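Local atomic coordinates of hypothetical protein VPA1032 (Vibrio parahaemolyticus, PDB entry 1ZBP), a protein that is of unknown function but belongs to the ImpE family, joining an alpha-helical N-terminal part to a C-terminal part rich in beta strands. Residues A[142-152]-A[235-246]. Sequence-based numbering, arbitrary orientation.
Sequences FSDVRDIDDRL and YLGLGLKCWLVG
Tyr235 and Asp150 grip each other twice: Tyr235 N donates to Asp150 OD1 at 2.6 Å, and Tyr235 O accepts from Asp150 N at 3.0 Å. The short aspartate side chain suits this place, setting a carboxylate oxygen beside the main-chain bond. Leu236 brings CD1 to NH2 of Arg151, which is salt-bridged to Asp212, and packs CD2 on Arg151 CB. Gly237, lacking a side chain, lets the strand pass close to Asp149 OD1, which takes a weak, bent bond from Gly237 N. Asp149 OD2 meanwhile accepts from Arg151 N, above the carboxylate plane, in an Asx turn, and through its anti lone pair from Leu152 N, in an Asx motif.

Beyond the bend, NZ and CE of the extended Lys241 chain lie against Leu152 CD2, crossing at about a right angle, with the ammonium salt-bridged to Glu157. Cys242 O takes a weak bond from Ile148 N, and apolar Ile148 rests CD1 3.8 Å from the compact Cys242 CB. Trp243 suits a mixed setting: NE1 makes a weak bond to Asp147 OD2 (3.1 Å), the carboxylate turned 57° from the ring, while CE3 packs on Val145 CG1 at 3.9 Å. Asp147 OD1 accepts from Asp149 N, an Asx turn, and from the Tyr210 hydroxyl. Leu244 and Arg146 then form a hydrogen-bonded antiparallel pair, Leu244 N to Arg146 O being 2.8 Å. Val245 sets CG1 against Val145 CG2, two branched residues side by side on one sheet face, and its CB lies over the Phe142 ring, 4.2 Å from the centroid. Gly246, whose positive phi suits glycine and whose CA lies close to that ring, gives its N to Asp144 O at 2.7 Å.

Main-chain bonds thus join strands 140-147 and 242-245 in the large antiparallel sheet; one main-chain bond plus Asp150 OD1, with Asp149 OD1 adding a weak bond, ties the following turn to hairpin strand 235-239.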
loop_
_atom_site.group_PDB
_atom_site.type_symbol
_atom_site.label_atom_id
_atom_site.label_comp_id
_atom_site.label_asym_id
_atom_site.label_seq_id
_atom_site.Cartn_x
_atom_site.Cartn_y
_atom_site.Cartn_z
ATOM N N PHE A 142 8.603 1.034 -21.907
ATOM C CA PHE A 142 7.182 1.400 -21.970
ATOM C C PHE A 142 7.117 2.939 -21.981
ATOM O O PHE A 142 7.812 3.595 -21.203
ATOM C CB PHE A 142 6.443 0.852 -20.737
ATOM C CG PHE A 142 6.347 -0.650 -20.708
ATOM C CD1 PHE A 142 5.419 -1.317 -21.504
ATOM C CD2 PHE A 142 7.220 -1.402 -19.927
ATOM C CE1 PHE A 142 5.363 -2.718 -21.529
ATOM C CE2 PHE A 142 7.174 -2.797 -19.947
ATOM C CZ PHE A 142 6.241 -3.462 -20.753
ATOM N N SER A 143 6.281 3.513 -22.841
ATOM C CA SER A 143 6.181 4.973 -22.945
ATOM C C SER A 143 5.407 5.650 -21.821
ATOM O O SER A 143 5.408 6.879 -21.727
ATOM C CB SER A 143 5.529 5.368 -24.262
ATOM O OG SER A 143 4.161 5.012 -24.251
ATOM N N ASP A 144 4.750 4.860 -20.973
ATOM C CA ASP A 144 3.979 5.422 -19.873
ATOM C C ASP A 144 3.564 4.373 -18.843
ATOM O O ASP A 144 3.363 3.205 -19.171
ATOM C CB ASP A 144 2.757 6.146 -20.437
ATOM C CG ASP A 144 2.020 6.970 -19.393
ATOM O OD1 ASP A 144 2.658 7.383 -18.402
ATOM O OD2 ASP A 144 0.810 7.224 -19.578
ATOM N N VAL A 145 3.430 4.820 -17.595
ATOM C CA VAL A 145 3.070 3.962 -16.476
ATOM C C VAL A 145 2.120 4.665 -15.498
ATOM O O VAL A 145 2.324 5.825 -15.113
ATOM C CB VAL A 145 4.345 3.517 -15.713
ATOM C CG1 VAL A 145 3.980 2.842 -14.412
ATOM C CG2 VAL A 145 5.143 2.547 -16.589
ATOM N N ARG A 146 1.087 3.948 -15.076
ATOM C CA ARG A 146 0.133 4.515 -14.147
ATOM C C ARG A 146 -0.669 3.410 -13.471
ATOM O O ARG A 146 -0.832 2.338 -14.040
ATOM C CB ARG A 146 -0.776 5.454 -14.925
ATOM C CG ARG A 146 -1.524 6.421 -14.070
ATOM C CD ARG A 146 -2.959 5.969 -13.871
ATOM N NE ARG A 146 -3.681 5.850 -15.124
ATOM C CZ ARG A 146 -4.995 6.014 -15.221
ATOM N NH1 ARG A 146 -5.708 6.305 -14.135
ATOM N NH2 ARG A 146 -5.600 5.882 -16.403
ATOM N N ASP A 147 -1.158 3.650 -12.260
ATOM C CA ASP A 147 -1.964 2.634 -11.568
ATOM C C ASP A 147 -3.361 2.637 -12.215
ATOM O O ASP A 147 -3.889 3.698 -12.537
ATOM C CB ASP A 147 -2.083 2.968 -10.077
ATOM C CG ASP A 147 -2.638 1.813 -9.251
ATOM O OD1 ASP A 147 -3.697 1.257 -9.609
ATOM O OD2 ASP A 147 -2.010 1.460 -8.231
ATOM N N ILE A 148 -3.951 1.460 -12.415
ATOM C CA ILE A 148 -5.275 1.382 -13.039
ATOM C C ILE A 148 -6.324 2.094 -12.179
ATOM O O ILE A 148 -7.204 2.787 -12.701
ATOM C CB ILE A 148 -5.698 -0.093 -13.296
ATOM C CG1 ILE A 148 -4.821 -0.696 -14.403
ATOM C CG2 ILE A 148 -7.183 -0.158 -13.709
ATOM C CD1 ILE A 148 -5.072 -2.192 -14.648
ATOM N N ASP A 149 -6.210 1.913 -10.866
ATOM C CA ASP A 149 -7.065 2.539 -9.855
ATOM C C ASP A 149 -7.171 4.041 -10.153
ATOM O O ASP A 149 -6.166 4.674 -10.491
ATOM C CB ASP A 149 -6.410 2.349 -8.486
ATOM C CG ASP A 149 -7.295 2.782 -7.338
ATOM O OD1 ASP A 149 -8.156 1.987 -6.909
ATOM O OD2 ASP A 149 -7.130 3.922 -6.871
ATOM N N ASP A 150 -8.363 4.624 -10.021
ATOM C CA ASP A 150 -8.531 6.061 -10.295
ATOM C C ASP A 150 -8.204 6.972 -9.119
ATOM O O ASP A 150 -8.070 8.184 -9.289
ATOM C CB ASP A 150 -9.947 6.352 -10.778
ATOM C CG ASP A 150 -10.143 5.976 -12.217
ATOM O OD1 ASP A 150 -11.260 5.524 -12.558
ATOM O OD2 ASP A 150 -9.184 6.139 -13.012
ATOM N N ARG A 151 -8.083 6.390 -7.931
ATOM C CA ARG A 151 -7.740 7.164 -6.745
ATOM C C ARG A 151 -6.221 7.403 -6.741
ATOM O O ARG A 151 -5.752 8.536 -6.560
ATOM C CB ARG A 151 -8.171 6.409 -5.476
ATOM C CG ARG A 151 -7.384 6.775 -4.218
ATOM C CD ARG A 151 -8.196 7.647 -3.286
ATOM N NE ARG A 151 -9.459 7.000 -2.953
ATOM C CZ ARG A 151 -9.548 5.828 -2.343
ATOM N NH1 ARG A 151 -8.442 5.194 -1.995
ATOM N NH2 ARG A 151 -10.729 5.275 -2.112
ATOM N N LEU A 152 -5.457 6.334 -6.953
ATOM C CA LEU A 152 -3.996 6.428 -6.969
ATOM C C LEU A 152 -3.447 7.087 -8.235
ATOM O O LEU A 152 -2.498 7.863 -8.165
ATOM C CB LEU A 152 -3.385 5.031 -6.785
ATOM C CG LEU A 152 -2.974 4.612 -5.367
ATOM C CD1 LEU A 152 -3.785 5.359 -4.314
ATOM C CD2 LEU A 152 -3.111 3.106 -5.235
ATOM N N TYR A 235 -13.111 4.118 -11.460
ATOM C CA TYR A 235 -13.050 2.743 -10.966
ATOM C C TYR A 235 -12.014 2.594 -9.846
ATOM O O TYR A 235 -10.838 2.901 -10.032
ATOM C CB TYR A 235 -12.699 1.802 -12.121
ATOM C CG TYR A 235 -13.703 1.824 -13.246
ATOM C CD1 TYR A 235 -14.851 1.029 -13.201
ATOM C CD2 TYR A 235 -13.535 2.673 -14.344
ATOM C CE1 TYR A 235 -15.808 1.085 -14.220
ATOM C CE2 TYR A 235 -14.484 2.734 -15.365
ATOM C CZ TYR A 235 -15.614 1.944 -15.300
ATOM O OH TYR A 235 -16.554 2.007 -16.307
ATOM N N LEU A 236 -12.453 2.137 -8.677
ATOM C CA LEU A 236 -11.538 1.943 -7.557
ATOM C C LEU A 236 -11.084 0.497 -7.590
ATOM O O LEU A 236 -11.624 -0.294 -8.337
ATOM C CB LEU A 236 -12.223 2.240 -6.228
ATOM C CG LEU A 236 -12.690 3.673 -6.020
ATOM C CD1 LEU A 236 -13.140 3.829 -4.570
ATOM C CD2 LEU A 236 -11.571 4.658 -6.335
ATOM N N GLY A 237 -10.095 0.139 -6.786
ATOM C CA GLY A 237 -9.623 -1.230 -6.813
ATOM C C GLY A 237 -9.830 -1.984 -5.524
ATOM O O GLY A 237 -10.134 -1.395 -4.487
ATOM N N LEU A 238 -9.671 -3.299 -5.598
ATOM C CA LEU A 238 -9.826 -4.159 -4.440
ATOM C C LEU A 238 -8.858 -5.321 -4.618
ATOM O O LEU A 238 -8.883 -6.021 -5.640
ATOM C CB LEU A 238 -11.260 -4.688 -4.340
ATOM C CG LEU A 238 -12.395 -3.662 -4.276
ATOM C CD1 LEU A 238 -13.743 -4.363 -4.338
ATOM C CD2 LEU A 238 -12.275 -2.854 -3.006
ATOM N N GLY A 239 -8.000 -5.523 -3.630
ATOM C CA GLY A 239 -7.042 -6.607 -3.725
ATOM C C GLY A 239 -5.730 -6.163 -4.347
ATOM O O GLY A 239 -5.397 -4.986 -4.301
ATOM N N LEU A 240 -5.002 -7.113 -4.936
ATOM C CA LEU A 240 -3.694 -6.883 -5.563
ATOM C C LEU A 240 -3.685 -5.749 -6.605
ATOM O O LEU A 240 -4.522 -5.709 -7.483
ATOM C CB LEU A 240 -3.230 -8.200 -6.207
ATOM C CG LEU A 240 -1.787 -8.238 -6.710
ATOM C CD1 LEU A 240 -0.837 -8.171 -5.506
ATOM C CD2 LEU A 240 -1.549 -9.503 -7.527
ATOM N N LYS A 241 -2.738 -4.825 -6.513
ATOM C CA LYS A 241 -2.683 -3.736 -7.473
ATOM C C LYS A 241 -2.311 -4.253 -8.863
ATOM O O LYS A 241 -1.592 -5.247 -8.999
ATOM C CB LYS A 241 -1.686 -2.665 -6.998
ATOM C CG LYS A 241 -2.069 -2.010 -5.656
ATOM C CD LYS A 241 -1.144 -0.849 -5.268
ATOM C CE LYS A 241 -1.561 -0.223 -3.925
ATOM N NZ LYS A 241 -0.698 0.950 -3.545
ATOM N N CYS A 242 -2.804 -3.571 -9.893
ATOM C CA CYS A 242 -2.555 -3.951 -11.288
ATOM C C CYS A 242 -2.252 -2.569 -11.880
ATOM O O CYS A 242 -2.977 -1.630 -11.614
ATOM C CB CYS A 242 -3.841 -4.592 -11.903
ATOM S SG CYS A 242 -3.682 -5.987 -13.176
ATOM N N TRP A 243 -1.166 -2.446 -12.641
ATOM C CA TRP A 243 -0.749 -1.184 -13.249
ATOM C C TRP A 243 -0.847 -1.238 -14.765
ATOM O O TRP A 243 -0.701 -2.294 -15.379
ATOM C CB TRP A 243 0.717 -0.844 -12.882
ATOM C CG TRP A 243 0.943 -0.297 -11.490
ATOM C CD1 TRP A 243 0.020 -0.185 -10.498
ATOM C CD2 TRP A 243 2.183 0.194 -10.943
ATOM N NE1 TRP A 243 0.598 0.345 -9.367
ATOM C CE2 TRP A 243 1.925 0.588 -9.613
ATOM C CE3 TRP A 243 3.489 0.339 -11.450
ATOM C CZ2 TRP A 243 2.910 1.115 -8.779
ATOM C CZ3 TRP A 243 4.479 0.866 -10.615
ATOM C CH2 TRP A 243 4.179 1.247 -9.294
ATOM N N LEU A 244 -1.084 -0.081 -15.359
ATOM C CA LEU A 244 -1.158 0.035 -16.802
ATOM C C LEU A 244 0.243 0.458 -17.251
ATOM O O LEU A 244 0.664 1.579 -16.980
ATOM C CB LEU A 244 -2.175 1.112 -17.174
ATOM C CG LEU A 244 -2.483 1.296 -18.659
ATOM C CD1 LEU A 244 -3.077 -0.003 -19.234
ATOM C CD2 LEU A 244 -3.467 2.452 -18.824
ATOM N N VAL A 245 0.975 -0.438 -17.907
ATOM C CA VAL A 245 2.321 -0.114 -18.385
ATOM C C VAL A 245 2.279 -0.139 -19.896
ATOM O O VAL A 245 2.186 -1.205 -20.511
ATOM C CB VAL A 245 3.393 -1.135 -17.908
ATOM C CG1 VAL A 245 3.692 -0.949 -16.441
ATOM C CG2 VAL A 245 2.910 -2.544 -18.148
ATOM N N GLY A 246 2.344 1.038 -20.502
ATOM C CA GLY A 246 2.275 1.085 -21.943
ATOM C C GLY A 246 0.857 0.794 -22.399
ATOM O O GLY A 246 -0.023 1.627 -22.227
#